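PDB 3NTV: MW1564 protein from Staphylococcus aureus, which probably transfers the methyl group of S-adenosylmethionine to a hydroxyl of caffeoyl-CoA or a similar acceptor. Local coordinates for residues 145-150 against 171-176; 154-159 against 202-207; 175-180 against 224-229. One frame throughout, in Å; residues are numbered along the deposited sequence.

Contact 1: 145-150 against 171-176; sequences MIFIDA and LVITDN
Ile146 and Ile148 are both hydrogen-bonded to Ile173, which lies opposite Phe147, across two neighbouring parallel strands, 143-149 and 170-175, in the central sheet of the Rossmann-like methyltransferase fold. Bonds alternate along the ladder: Ile173 N reaches Ile146 O at 2.8 Å, and Ile148 N reaches Ile173 O at 2.9 Å. Packing is tight on the face that carries Met145, Phe147 and Ile173. Phe147 extends with CG anti to its own N (chi1 -175°), which places CD1 3.8 Å from Ile173 CG2 and sets the ring edge, in plane, against Ile173 O. Met145, here selenomethionine, bends at its last torsion and brings CE to 3.9 Å from Ile173 CG1. This apolar layer lies under helix 57-70, whose Ile63 touches Phe147 and Ile173 and whose Ile67 touches Met145. The reverse face is buried too, with Ile148 CD1 4.0 Å from Val172 CG1. Looser, polar contacts take over at the C-terminal ends, where Asp149 is partly exposed. Asp149, Asp175 and Asn176 gather there, consistent with the divalent-metal site of cation-dependent caffeoyl-CoA O-methyltransferases. Asp149 OD1 accepts a bond from Ala151 N and a weak one from Asn176 ND2 at 3.4 Å, the carboxylate and amide planes standing 87° apart.

Contact 2: 154-159 against 202-207; sequences QSKKFF and QDYNEW
Lys156 lays its CD over the five-membered ring of Trp207, 3.9 Å from the centroid and 23° off the ring normal, a CH-pi contact. A lysine suits this exposed position because its methylenes can cover the indole while the ammonium end remains at the surface; the bend at chi3 (-80°) turns CE and NZ off the line of the chain. NZ stays 5.5 Å from Asp203 OD2, which is salt-bridged to Lys199 instead. Trp207 uses its face for the lysine and its edge for Phe159: the six-membered ring points at the phenyl face in an offset edge-to-face pair, planes at 88°, with CH2 3.4 Å from Phe159 CD2. Deeper in, Tyr204 reaches across between the helices, its OH 3.6 Å from Phe159 CD1 and hydrogen-bonded to Thr174 OG1. The small Ser155 fits against Tyr204, with Ser155 OG 3.4 Å from Tyr204 CD1 and hydrogen-bonded to Ala150 O. No hydrogen bond links the two segments, so apolar and aromatic surfaces join them, and the axes of segments 155-159 and 202-207 come no closer than 10.5 Å. Helices 155-162 and 192-209, following adjacent strands of the sheet, pack together on the face carrying Val172 and Thr174, as in the three-layered alpha/beta/alpha sandwich of Rossmann-fold methyltransferases.

Contact 3: 175-180 against 224-229; sequences DNVLYH and GLAISI
Gly224 O receives two weak bonds from the opposing loop, Asn176 N at 2.9 Å and Val177 N at 3.3 Å, just where strand 225-230 begins its antiparallel run beside strand 170-175 of the Rossmann-like sheet. The shorter of the two is sharply bent, 120° at the hydrogen, whereas the longer is straighter at 159°. Asn176 N divides its hydrogen, being also weakly bonded to Asp175 OD1, so two acceptors, Asp175 OD1 and Gly224 O, lie 3.3 Å apart beside a common donor. A type I beta turn then reverses the chain from Asn176 to Tyr179, closed by Tyr179 N to Asn176 O at 3.1 Å. The carbonyl O of buried Val177 is satisfied by Asn205 ND2 of helix 192-209, and the backbone of Leu178 pairs with that of Asp223. Gly224, with a positive phi, has no side chain to hold off the turn: Leu178 CG packs 3.9 Å from its CA, and Val177 CG2 comes to 3.5 Å from Leu225 N. The compact Ala226 accommodates the valine's other branch, and Phe218 of strand 214-219 touches both. Asparagine suits the turn's start because it tolerates a positive phi (65°) better than most residues, and its amide oxygen can accept from the chain ahead. Asn176 OD1 accepts His180 N at 2.9 Å and also sits over the centre of the His180 ring, 3.4 Å above its plane.

Overall arrangement
Contacts 1 and 3 share Asp175 and Asn176 and belong to one sheet: strand 170-175 pairs in parallel with 143-149 and antiparallel with 225-230. Contact 1 lies nearest the chain's centre and rests on a regular backbone ladder with apolar faces; contact 3 is equally buried, but its cross-segment bonds are weak, and one side of it is a turn rather than a strand. Contact 2, farther out, has no hydrogen bonds between its segments and relies on aromatic and CH-pi packing, with a lysine at the surface. Two side-chain hydrogen bonds tie it to the strand ends of contact 1, and Asn205 ties it to the turn while also bonding Tyr28 of the second subunit.

Contact 1: 145-150 against 171-176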
HETATM    1  N   MSE A 145     -10.760  -5.630  10.476  1.00 11.88           N
HETATM    2  CA  MSE A 145     -10.568  -4.431   9.642  1.00 11.60           C
HETATM    3  C   MSE A 145     -11.848  -3.585   9.675  1.00 13.38           C
HETATM    4  O   MSE A 145     -12.961  -4.124   9.655  1.00 12.05           O
HETATM    5  CB  MSE A 145     -10.259  -4.861   8.169  1.00 13.77           C
HETATM    6  CG  MSE A 145     -10.197  -3.701   7.173  1.00 19.50           C
HETATM    7 SE   MSE A 145      -9.987  -4.409   5.363  0.70 25.77          SE
HETATM    8  CE  MSE A 145      -8.069  -4.658   5.382  1.00 22.56           C
ATOM      9  N   ILE A 146     -11.657  -2.258   9.738  1.00 11.69           N
ATOM     10  CA  ILE A 146     -12.718  -1.267   9.637  1.00 12.09           C
ATOM     11  C   ILE A 146     -12.370  -0.429   8.396  1.00 14.89           C
ATOM     12  O   ILE A 146     -11.222   0.018   8.247  1.00 14.52           O
ATOM     13  CB  ILE A 146     -12.874  -0.422  10.928  1.00 15.88           C
ATOM     14  CG1 ILE A 146     -13.320  -1.331  12.113  1.00 16.49           C
ATOM     15  CG2 ILE A 146     -13.909   0.710  10.689  1.00 17.81           C
ATOM     16  CD1 ILE A 146     -13.391  -0.668  13.495  1.00 17.23           C
ATOM     17  N   PHE A 147     -13.357  -0.197   7.529  1.00 12.73           N
ATOM     18  CA  PHE A 147     -13.149   0.599   6.305  1.00 12.45           C
ATOM     19  C   PHE A 147     -14.025   1.833   6.333  1.00 15.29           C
ATOM     20  O   PHE A 147     -15.248   1.726   6.390  1.00 16.39           O
ATOM     21  CB  PHE A 147     -13.413  -0.286   5.081  1.00 14.38           C
ATOM     22  CG  PHE A 147     -13.137   0.304   3.710  1.00 14.85           C
ATOM     23  CD1 PHE A 147     -12.102   1.217   3.520  1.00 15.45           C
ATOM     24  CD2 PHE A 147     -13.835  -0.143   2.595  1.00 16.77           C
ATOM     25  CE1 PHE A 147     -11.811   1.727   2.246  1.00 16.79           C
ATOM     26  CE2 PHE A 147     -13.530   0.351   1.316  1.00 18.50           C
ATOM     27  CZ  PHE A 147     -12.515   1.279   1.154  1.00 16.09           C
ATOM     28  N   ILE A 148     -13.397   3.013   6.383  1.00 14.11           N
ATOM     29  CA  ILE A 148     -14.097   4.310   6.486  1.00 15.48           C
ATOM     30  C   ILE A 148     -13.673   5.268   5.364  1.00 17.82           C
ATOM     31  O   ILE A 148     -12.573   5.149   4.836  1.00 17.81           O
ATOM     32  CB  ILE A 148     -13.725   4.928   7.881  1.00 20.90           C
ATOM     33  CG1 ILE A 148     -14.290   4.101   9.041  1.00 23.20           C
ATOM     34  CG2 ILE A 148     -14.176   6.393   8.037  1.00 25.23           C
ATOM     35  CD1 ILE A 148     -13.506   4.442  10.423  1.00 35.14           C
ATOM     36  N   ASP A 149     -14.537   6.234   5.025  1.00 14.69           N
ATOM     37  CA  ASP A 149     -14.227   7.315   4.093  1.00 14.67           C
ATOM     38  C   ASP A 149     -14.073   8.570   4.964  1.00 17.22           C
ATOM     39  O   ASP A 149     -15.003   8.919   5.696  1.00 16.17           O
ATOM     40  CB  ASP A 149     -15.339   7.465   3.061  1.00 16.49           C
ATOM     41  CG  ASP A 149     -15.169   8.546   2.001  1.00 28.36           C
ATOM     42  OD1 ASP A 149     -14.736   9.668   2.353  1.00 24.90           O
ATOM     43  OD2 ASP A 149     -15.538   8.295   0.836  1.00 40.58           O
ATOM     44  N   ALA A 150     -12.893   9.234   4.923  1.00 15.20           N
ATOM     45  CA  ALA A 150     -12.639  10.411   5.780  1.00 15.74           C
ATOM     46  C   ALA A 150     -13.636  11.553   5.581  1.00 20.07           C
ATOM     47  O   ALA A 150     -13.830  12.359   6.487  1.00 20.70           O
ATOM     48  CB  ALA A 150     -11.242  10.942   5.534  1.00 17.02           C
ATOM     49  N   LEU A 171      -6.819  -3.551  11.581  1.00 13.52           N
ATOM     50  CA  LEU A 171      -6.569  -2.395  10.730  1.00 13.94           C
ATOM     51  C   LEU A 171      -7.743  -1.463  10.575  1.00 14.34           C
ATOM     52  O   LEU A 171      -8.869  -1.918  10.384  1.00 14.69           O
ATOM     53  CB  LEU A 171      -6.211  -2.868   9.287  1.00 14.70           C
ATOM     54  CG  LEU A 171      -5.110  -3.908   9.121  1.00 18.94           C
ATOM     55  CD1 LEU A 171      -4.968  -4.300   7.638  1.00 20.12           C
ATOM     56  CD2 LEU A 171      -3.773  -3.373   9.647  1.00 20.37           C
ATOM     57  N   VAL A 172      -7.459  -0.147  10.514  1.00 12.60           N
ATOM     58  CA  VAL A 172      -8.444   0.852  10.097  1.00 11.29           C
ATOM     59  C   VAL A 172      -7.917   1.347   8.751  1.00 13.88           C
ATOM     60  O   VAL A 172      -6.779   1.860   8.673  1.00 14.57           O
ATOM     61  CB  VAL A 172      -8.689   2.040  11.049  1.00 15.81           C
ATOM     62  CG1 VAL A 172      -9.802   2.955  10.490  1.00 16.03           C
ATOM     63  CG2 VAL A 172      -9.062   1.552  12.437  1.00 15.62           C
ATOM     64  N   ILE A 173      -8.725   1.164   7.701  1.00 12.32           N
ATOM     65  CA  ILE A 173      -8.385   1.641   6.362  1.00 11.88           C
ATOM     66  C   ILE A 173      -9.259   2.872   6.097  1.00 14.78           C
ATOM     67  O   ILE A 173     -10.496   2.773   6.113  1.00 14.61           O
ATOM     68  CB  ILE A 173      -8.625   0.552   5.277  1.00 14.16           C
ATOM     69  CG1 ILE A 173      -7.851  -0.774   5.586  1.00 14.07           C
ATOM     70  CG2 ILE A 173      -8.277   1.115   3.888  1.00 15.11           C
ATOM     71  CD1 ILE A 173      -6.405  -0.609   5.865  1.00 18.17           C
ATOM     72  N   THR A 174      -8.630   4.035   5.905  1.00 11.46           N
ATOM     73  CA  THR A 174      -9.399   5.255   5.628  1.00 11.20           C
ATOM     74  C   THR A 174      -9.176   5.676   4.186  1.00 15.11           C
ATOM     75  O   THR A 174      -8.041   5.993   3.794  1.00 14.59           O
ATOM     76  CB  THR A 174      -9.070   6.429   6.580  1.00 16.37           C
ATOM     77  OG1 THR A 174      -9.088   6.014   7.949  1.00 15.94           O
ATOM     78  CG2 THR A 174     -10.049   7.581   6.403  1.00 15.71           C
ATOM     79  N   ASP A 175     -10.265   5.723   3.414  1.00 12.16           N
ATOM     80  CA  ASP A 175     -10.220   6.201   2.039  1.00 13.65           C
ATOM     81  C   ASP A 175     -10.459   7.707   2.006  1.00 16.86           C
ATOM     82  O   ASP A 175     -10.999   8.271   2.961  1.00 16.00           O
ATOM     83  CB  ASP A 175     -11.280   5.490   1.175  1.00 15.59           C
ATOM     84  CG  ASP A 175     -11.017   5.535  -0.321  1.00 23.46           C
ATOM     85  OD1 ASP A 175      -9.914   5.988  -0.726  1.00 22.43           O
ATOM     86  OD2 ASP A 175     -11.919   5.159  -1.087  1.00 28.86           O
ATOM     87  N   ASN A 176     -10.070   8.342   0.890  1.00 14.18           N
ATOM     88  CA  ASN A 176     -10.349   9.742   0.624  1.00 14.57           C
ATOM     89  C   ASN A 176      -9.683  10.718   1.578  1.00 17.39           C
ATOM     90  O   ASN A 176     -10.229  11.785   1.852  1.00 16.46           O
ATOM     91  CB  ASN A 176     -11.870   9.945   0.528  1.00 17.16           C
ATOM     92  CG  ASN A 176     -12.315  11.020  -0.422  1.00 20.14           C
ATOM     93  OD1 ASN A 176     -11.569  11.484  -1.297  1.00 18.67           O
ATOM     94  ND2 ASN A 176     -13.546  11.436  -0.242  1.00 22.64           N
TER

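Contact 2: 154-159 against 202-207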
ATOM      1  N   GLN A 154     -19.761  12.079   9.904  1.00 18.56           N
ATOM      2  CA  GLN A 154     -18.948  12.314  11.097  1.00 18.98           C
ATOM      3  C   GLN A 154     -17.854  11.261  11.173  1.00 20.65           C
ATOM      4  O   GLN A 154     -17.880  10.403  12.049  1.00 19.30           O
ATOM      5  CB  GLN A 154     -19.816  12.314  12.368  1.00 21.17           C
ATOM      6  CG  GLN A 154     -20.951  13.348  12.338  1.00 30.09           C
ATOM      7  CD  GLN A 154     -22.226  12.886  11.654  1.00 39.60           C
ATOM      8  OE1 GLN A 154     -22.377  11.727  11.218  1.00 26.27           O
ATOM      9  NE2 GLN A 154     -23.193  13.797  11.553  1.00 38.45           N
ATOM     10  N   SER A 155     -16.892  11.341  10.252  1.00 17.77           N
ATOM     11  CA  SER A 155     -15.830  10.333  10.175  1.00 16.30           C
ATOM     12  C   SER A 155     -15.035  10.106  11.453  1.00 19.12           C
ATOM     13  O   SER A 155     -14.772   8.953  11.787  1.00 18.64           O
ATOM     14  CB  SER A 155     -14.932  10.582   8.973  1.00 17.37           C
ATOM     15  OG  SER A 155     -14.366  11.885   9.041  1.00 19.54           O
ATOM     16  N   LYS A 156     -14.660  11.183  12.191  1.00 17.97           N
ATOM     17  CA  LYS A 156     -13.906  11.031  13.448  1.00 17.03           C
ATOM     18  C   LYS A 156     -14.786  10.298  14.461  1.00 19.65           C
ATOM     19  O   LYS A 156     -14.307   9.408  15.161  1.00 19.67           O
ATOM     20  CB  LYS A 156     -13.493  12.394  14.059  1.00 19.08           C
ATOM     21  CG  LYS A 156     -12.429  13.163  13.295  1.00 31.16           C
ATOM     22  CD  LYS A 156     -11.780  14.236  14.191  1.00 36.73           C
ATOM     23  CE  LYS A 156     -12.588  15.502  14.345  1.00 47.31           C
ATOM     24  NZ  LYS A 156     -11.857  16.514  15.154  1.00 51.02           N
ATOM     25  N   LYS A 157     -16.075  10.672  14.543  1.00 18.85           N
ATOM     26  CA  LYS A 157     -16.988  10.019  15.480  1.00 19.22           C
ATOM     27  C   LYS A 157     -17.109   8.542  15.144  1.00 19.50           C
ATOM     28  O   LYS A 157     -17.097   7.732  16.044  1.00 18.60           O
ATOM     29  CB  LYS A 157     -18.374  10.682  15.451  1.00 22.86           C
ATOM     30  CG  LYS A 157     -18.453  12.008  16.193  1.00 41.91           C
ATOM     31  CD  LYS A 157     -19.887  12.529  16.186  1.00 53.52           C
ATOM     32  CE  LYS A 157     -20.067  13.767  17.027  1.00 70.64           C
ATOM     33  NZ  LYS A 157     -21.505  14.024  17.319  1.00 83.13           N
ATOM     34  N   PHE A 158     -17.183   8.186  13.850  1.00 16.97           N
ATOM     35  CA  PHE A 158     -17.287   6.778  13.452  1.00 16.92           C
ATOM     36  C   PHE A 158     -16.056   6.016  13.900  1.00 18.64           C
ATOM     37  O   PHE A 158     -16.200   4.924  14.434  1.00 17.60           O
ATOM     38  CB  PHE A 158     -17.531   6.623  11.937  1.00 17.68           C
ATOM     39  CG  PHE A 158     -18.756   7.308  11.380  1.00 17.71           C
ATOM     40  CD1 PHE A 158     -19.860   7.578  12.188  1.00 18.98           C
ATOM     41  CD2 PHE A 158     -18.821   7.658  10.038  1.00 17.82           C
ATOM     42  CE1 PHE A 158     -20.984   8.221  11.664  1.00 19.74           C
ATOM     43  CE2 PHE A 158     -19.946   8.296   9.515  1.00 19.62           C
ATOM     44  CZ  PHE A 158     -21.029   8.560  10.327  1.00 19.13           C
ATOM     45  N   PHE A 159     -14.851   6.610  13.751  1.00 16.35           N
ATOM     46  CA  PHE A 159     -13.637   5.958  14.233  1.00 15.46           C
ATOM     47  C   PHE A 159     -13.733   5.709  15.744  1.00 20.09           C
ATOM     48  O   PHE A 159     -13.465   4.604  16.186  1.00 18.73           O
ATOM     49  CB  PHE A 159     -12.415   6.817  13.895  1.00 16.87           C
ATOM     50  CG  PHE A 159     -11.063   6.207  14.164  1.00 18.25           C
ATOM     51  CD1 PHE A 159     -10.233   5.827  13.110  1.00 18.67           C
ATOM     52  CD2 PHE A 159     -10.584   6.073  15.469  1.00 19.70           C
ATOM     53  CE1 PHE A 159      -8.965   5.280  13.361  1.00 19.48           C
ATOM     54  CE2 PHE A 159      -9.310   5.545  15.717  1.00 21.28           C
ATOM     55  CZ  PHE A 159      -8.508   5.157  14.663  1.00 19.73           C
ATOM     56  N   GLN A 202      -8.840  17.266   6.419  1.00 17.27           N
ATOM     57  CA  GLN A 202      -7.598  17.715   7.041  1.00 16.01           C
ATOM     58  C   GLN A 202      -7.644  17.555   8.545  1.00 18.06           C
ATOM     59  O   GLN A 202      -6.655  17.082   9.118  1.00 17.92           O
ATOM     60  CB  GLN A 202      -7.247  19.149   6.633  1.00 16.42           C
ATOM     61  CG  GLN A 202      -6.842  19.270   5.150  1.00 19.48           C
ATOM     62  CD  GLN A 202      -6.585  20.707   4.712  1.00 28.72           C
ATOM     63  OE1 GLN A 202      -6.096  20.961   3.601  1.00 28.18           O
ATOM     64  NE2 GLN A 202      -6.996  21.678   5.508  1.00 28.71           N
ATOM     65  N   ASP A 203      -8.779  17.936   9.195  1.00 17.74           N
ATOM     66  CA  ASP A 203      -8.953  17.754  10.640  1.00 17.97           C
ATOM     67  C   ASP A 203      -8.857  16.262  11.010  1.00 21.00           C
ATOM     68  O   ASP A 203      -8.207  15.916  11.991  1.00 19.79           O
ATOM     69  CB  ASP A 203     -10.300  18.330  11.117  1.00 20.67           C
ATOM     70  CG  ASP A 203     -10.341  19.848  11.121  1.00 34.06           C
ATOM     71  OD1 ASP A 203      -9.271  20.479  10.895  1.00 34.51           O
ATOM     72  OD2 ASP A 203     -11.433  20.410  11.351  1.00 39.86           O
ATOM     73  N   TYR A 204      -9.521  15.388  10.230  1.00 18.33           N
ATOM     74  CA  TYR A 204      -9.480  13.938  10.461  1.00 16.64           C
ATOM     75  C   TYR A 204      -8.044  13.430  10.411  1.00 18.42           C
ATOM     76  O   TYR A 204      -7.642  12.705  11.312  1.00 18.78           O
ATOM     77  CB  TYR A 204     -10.349  13.197   9.417  1.00 17.31           C
ATOM     78  CG  TYR A 204     -10.315  11.688   9.546  1.00 15.85           C
ATOM     79  CD1 TYR A 204     -11.280  11.011  10.286  1.00 16.95           C
ATOM     80  CD2 TYR A 204      -9.303  10.940   8.949  1.00 15.74           C
ATOM     81  CE1 TYR A 204     -11.254   9.618  10.410  1.00 16.78           C
ATOM     82  CE2 TYR A 204      -9.265   9.549   9.071  1.00 16.30           C
ATOM     83  CZ  TYR A 204     -10.256   8.891   9.786  1.00 20.70           C
ATOM     84  OH  TYR A 204     -10.273   7.519   9.896  1.00 18.78           O
ATOM     85  N   ASN A 205      -7.293  13.785   9.365  1.00 16.01           N
ATOM     86  CA  ASN A 205      -5.896  13.330   9.219  1.00 16.15           C
ATOM     87  C   ASN A 205      -5.012  13.718  10.406  1.00 20.60           C
ATOM     88  O   ASN A 205      -4.278  12.882  10.931  1.00 19.72           O
ATOM     89  CB  ASN A 205      -5.302  13.807   7.911  1.00 18.05           C
ATOM     90  CG  ASN A 205      -5.987  13.212   6.705  1.00 22.28           C
ATOM     91  OD1 ASN A 205      -6.694  12.183   6.787  1.00 20.20           O
ATOM     92  ND2 ASN A 205      -5.854  13.875   5.577  1.00 16.60           N
ATOM     93  N   GLU A 206      -5.097  14.990  10.835  1.00 20.45           N
ATOM     94  CA  GLU A 206      -4.314  15.490  11.971  1.00 21.08           C
ATOM     95  C   GLU A 206      -4.712  14.781  13.252  1.00 23.53           C
ATOM     96  O   GLU A 206      -3.854  14.453  14.053  1.00 25.01           O
ATOM     97  CB  GLU A 206      -4.522  17.006  12.141  1.00 23.16           C
ATOM     98  CG  GLU A 206      -3.942  17.852  11.025  1.00 37.21           C
ATOM     99  CD  GLU A 206      -2.434  18.043  10.994  1.00 61.24           C
ATOM    100  OE1 GLU A 206      -1.927  18.477   9.935  1.00 56.09           O
ATOM    101  OE2 GLU A 206      -1.761  17.777  12.018  1.00 52.93           O
ATOM    102  N   TRP A 207      -6.010  14.556  13.459  1.00 20.33           N
ATOM    103  CA  TRP A 207      -6.494  13.895  14.663  1.00 21.70           C
ATOM    104  C   TRP A 207      -6.018  12.419  14.663  1.00 23.77           C
ATOM    105  O   TRP A 207      -5.581  11.907  15.692  1.00 23.64           O
ATOM    106  CB  TRP A 207      -8.020  13.994  14.693  1.00 22.27           C
ATOM    107  CG  TRP A 207      -8.675  13.197  15.768  1.00 24.68           C
ATOM    108  CD1 TRP A 207      -8.925  13.591  17.049  1.00 28.10           C
ATOM    109  CD2 TRP A 207      -9.217  11.879  15.636  1.00 25.20           C
ATOM    110  NE1 TRP A 207      -9.575  12.588  17.732  1.00 28.03           N
ATOM    111  CE2 TRP A 207      -9.793  11.535  16.876  1.00 29.29           C
ATOM    112  CE3 TRP A 207      -9.303  10.962  14.568  1.00 26.74           C
ATOM    113  CZ2 TRP A 207     -10.416  10.302  17.096  1.00 29.17           C
ATOM    114  CZ3 TRP A 207      -9.936   9.749  14.780  1.00 28.06           C
ATOM    115  CH2 TRP A 207     -10.464   9.420  16.037  1.00 28.85           C
TER

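Contact 3: 175-180 against 224-229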
ATOM      1  N   ASP A 175     -10.265   5.723   3.414  1.00 12.16           N
ATOM      2  CA  ASP A 175     -10.220   6.201   2.039  1.00 13.65           C
ATOM      3  C   ASP A 175     -10.459   7.707   2.006  1.00 16.86           C
ATOM      4  O   ASP A 175     -10.999   8.271   2.961  1.00 16.00           O
ATOM      5  CB  ASP A 175     -11.280   5.490   1.175  1.00 15.59           C
ATOM      6  CG  ASP A 175     -11.017   5.535  -0.321  1.00 23.46           C
ATOM      7  OD1 ASP A 175      -9.914   5.988  -0.726  1.00 22.43           O
ATOM      8  OD2 ASP A 175     -11.919   5.159  -1.087  1.00 28.86           O
ATOM      9  N   ASN A 176     -10.070   8.342   0.890  1.00 14.18           N
ATOM     10  CA  ASN A 176     -10.349   9.742   0.624  1.00 14.57           C
ATOM     11  C   ASN A 176      -9.683  10.718   1.578  1.00 17.39           C
ATOM     12  O   ASN A 176     -10.229  11.785   1.852  1.00 16.46           O
ATOM     13  CB  ASN A 176     -11.870   9.945   0.528  1.00 17.16           C
ATOM     14  CG  ASN A 176     -12.315  11.020  -0.422  1.00 20.14           C
ATOM     15  OD1 ASN A 176     -11.569  11.484  -1.297  1.00 18.67           O
ATOM     16  ND2 ASN A 176     -13.546  11.436  -0.242  1.00 22.64           N
ATOM     17  N   VAL A 177      -8.459  10.393   2.012  1.00 15.39           N
ATOM     18  CA  VAL A 177      -7.688  11.262   2.917  1.00 16.48           C
ATOM     19  C   VAL A 177      -7.092  12.487   2.187  1.00 21.71           C
ATOM     20  O   VAL A 177      -6.572  13.393   2.839  1.00 21.48           O
ATOM     21  CB  VAL A 177      -6.687  10.520   3.837  1.00 19.74           C
ATOM     22  CG1 VAL A 177      -7.422   9.588   4.797  1.00 19.54           C
ATOM     23  CG2 VAL A 177      -5.639   9.767   3.026  1.00 19.27           C
ATOM     24  N   LEU A 178      -7.220  12.533   0.848  1.00 18.32           N
ATOM     25  CA  LEU A 178      -6.815  13.706   0.052  1.00 19.26           C
ATOM     26  C   LEU A 178      -8.050  14.424  -0.533  1.00 24.10           C
ATOM     27  O   LEU A 178      -7.889  15.330  -1.346  1.00 24.26           O
ATOM     28  CB  LEU A 178      -5.846  13.307  -1.093  1.00 19.62           C
ATOM     29  CG  LEU A 178      -4.439  12.819  -0.691  1.00 23.25           C
ATOM     30  CD1 LEU A 178      -3.668  12.384  -1.912  1.00 23.61           C
ATOM     31  CD2 LEU A 178      -3.640  13.907   0.026  1.00 24.00           C
ATOM     32  N   TYR A 179      -9.284  14.052  -0.092  1.00 20.05           N
ATOM     33  CA  TYR A 179     -10.551  14.575  -0.631  1.00 19.52           C
ATOM     34  C   TYR A 179     -10.507  14.720  -2.153  1.00 22.21           C
ATOM     35  O   TYR A 179     -10.541  15.828  -2.694  1.00 21.39           O
ATOM     36  CB  TYR A 179     -11.134  15.842   0.076  1.00 20.51           C
ATOM     37  CG  TYR A 179     -12.600  16.026  -0.299  1.00 22.32           C
ATOM     38  CD1 TYR A 179     -13.010  17.095  -1.096  1.00 24.38           C
ATOM     39  CD2 TYR A 179     -13.540  15.034  -0.017  1.00 22.40           C
ATOM     40  CE1 TYR A 179     -14.327  17.194  -1.557  1.00 24.35           C
ATOM     41  CE2 TYR A 179     -14.857  15.131  -0.461  1.00 22.24           C
ATOM     42  CZ  TYR A 179     -15.253  16.223  -1.211  1.00 31.16           C
ATOM     43  OH  TYR A 179     -16.568  16.302  -1.614  1.00 29.37           O
ATOM     44  N   HIS A 180     -10.287  13.591  -2.840  1.00 20.54           N
ATOM     45  CA  HIS A 180     -10.234  13.514  -4.302  1.00 21.11           C
ATOM     46  C   HIS A 180      -9.091  14.338  -4.922  1.00 26.43           C
ATOM     47  O   HIS A 180      -9.124  14.638  -6.118  1.00 27.72           O
ATOM     48  CB  HIS A 180     -11.608  13.892  -4.899  1.00 21.24           C
ATOM     49  CG  HIS A 180     -12.766  13.183  -4.271  1.00 24.28           C
ATOM     50  ND1 HIS A 180     -13.000  11.833  -4.500  1.00 25.47           N
ATOM     51  CD2 HIS A 180     -13.734  13.662  -3.460  1.00 25.08           C
ATOM     52  CE1 HIS A 180     -14.103  11.547  -3.826  1.00 24.26           C
ATOM     53  NE2 HIS A 180     -14.573  12.616  -3.180  1.00 24.51           N
ATOM     54  N   GLY A 224      -6.459   9.108  -2.090  1.00 16.92           N
ATOM     55  CA  GLY A 224      -5.662   9.146  -0.868  1.00 16.47           C
ATOM     56  C   GLY A 224      -6.113   8.026   0.060  1.00 20.03           C
ATOM     57  O   GLY A 224      -7.319   7.806   0.220  1.00 20.62           O
ATOM     58  N   LEU A 225      -5.160   7.284   0.649  1.00 14.99           N
ATOM     59  CA  LEU A 225      -5.488   6.169   1.533  1.00 15.59           C
ATOM     60  C   LEU A 225      -4.626   6.194   2.782  1.00 20.06           C
ATOM     61  O   LEU A 225      -3.442   6.525   2.692  1.00 21.32           O
ATOM     62  CB  LEU A 225      -5.264   4.834   0.764  1.00 15.89           C
ATOM     63  CG  LEU A 225      -5.824   3.556   1.424  1.00 19.77           C
ATOM     64  CD1 LEU A 225      -7.348   3.553   1.404  1.00 18.56           C
ATOM     65  CD2 LEU A 225      -5.322   2.310   0.710  1.00 21.79           C
ATOM     66  N   ALA A 226      -5.210   5.908   3.935  1.00 14.39           N
ATOM     67  CA  ALA A 226      -4.431   5.764   5.160  1.00 14.36           C
ATOM     68  C   ALA A 226      -4.645   4.362   5.673  1.00 16.18           C
ATOM     69  O   ALA A 226      -5.747   3.790   5.518  1.00 14.09           O
ATOM     70  CB  ALA A 226      -4.818   6.777   6.215  1.00 15.44           C
ATOM     71  N   ILE A 227      -3.586   3.799   6.257  1.00 15.05           N
ATOM     72  CA  ILE A 227      -3.614   2.484   6.864  1.00 13.20           C
ATOM     73  C   ILE A 227      -3.169   2.666   8.296  1.00 15.84           C
ATOM     74  O   ILE A 227      -2.049   3.162   8.524  1.00 14.08           O
ATOM     75  CB  ILE A 227      -2.704   1.478   6.133  1.00 15.81           C
ATOM     76  CG1 ILE A 227      -3.134   1.283   4.659  1.00 16.09           C
ATOM     77  CG2 ILE A 227      -2.604   0.130   6.903  1.00 16.45           C
ATOM     78  CD1 ILE A 227      -1.975   0.568   3.833  1.00 18.37           C
ATOM     79  N   SER A 228      -4.021   2.234   9.244  1.00 13.25           N
ATOM     80  CA  SER A 228      -3.753   2.355  10.676  1.00 13.63           C
ATOM     81  C   SER A 228      -3.781   0.997  11.334  1.00 17.95           C
ATOM     82  O   SER A 228      -4.771   0.284  11.231  1.00 18.22           O
ATOM     83  CB  SER A 228      -4.777   3.271  11.353  1.00 16.03           C
ATOM     84  OG  SER A 228      -4.845   4.556  10.763  1.00 16.54           O
ATOM     85  N   ILE A 229      -2.724   0.654  12.059  1.00 13.57           N
ATOM     86  CA  ILE A 229      -2.649  -0.613  12.792  1.00 13.24           C
ATOM     87  C   ILE A 229      -2.962  -0.303  14.249  1.00 18.48           C
ATOM     88  O   ILE A 229      -2.273   0.534  14.840  1.00 18.75           O
ATOM     89  CB  ILE A 229      -1.244  -1.290  12.712  1.00 16.94           C
ATOM     90  CG1 ILE A 229      -0.797  -1.534  11.250  1.00 18.16           C
ATOM     91  CG2 ILE A 229      -1.260  -2.603  13.520  1.00 19.43           C
ATOM     92  CD1 ILE A 229       0.691  -2.065  11.107  1.00 18.14           C
TER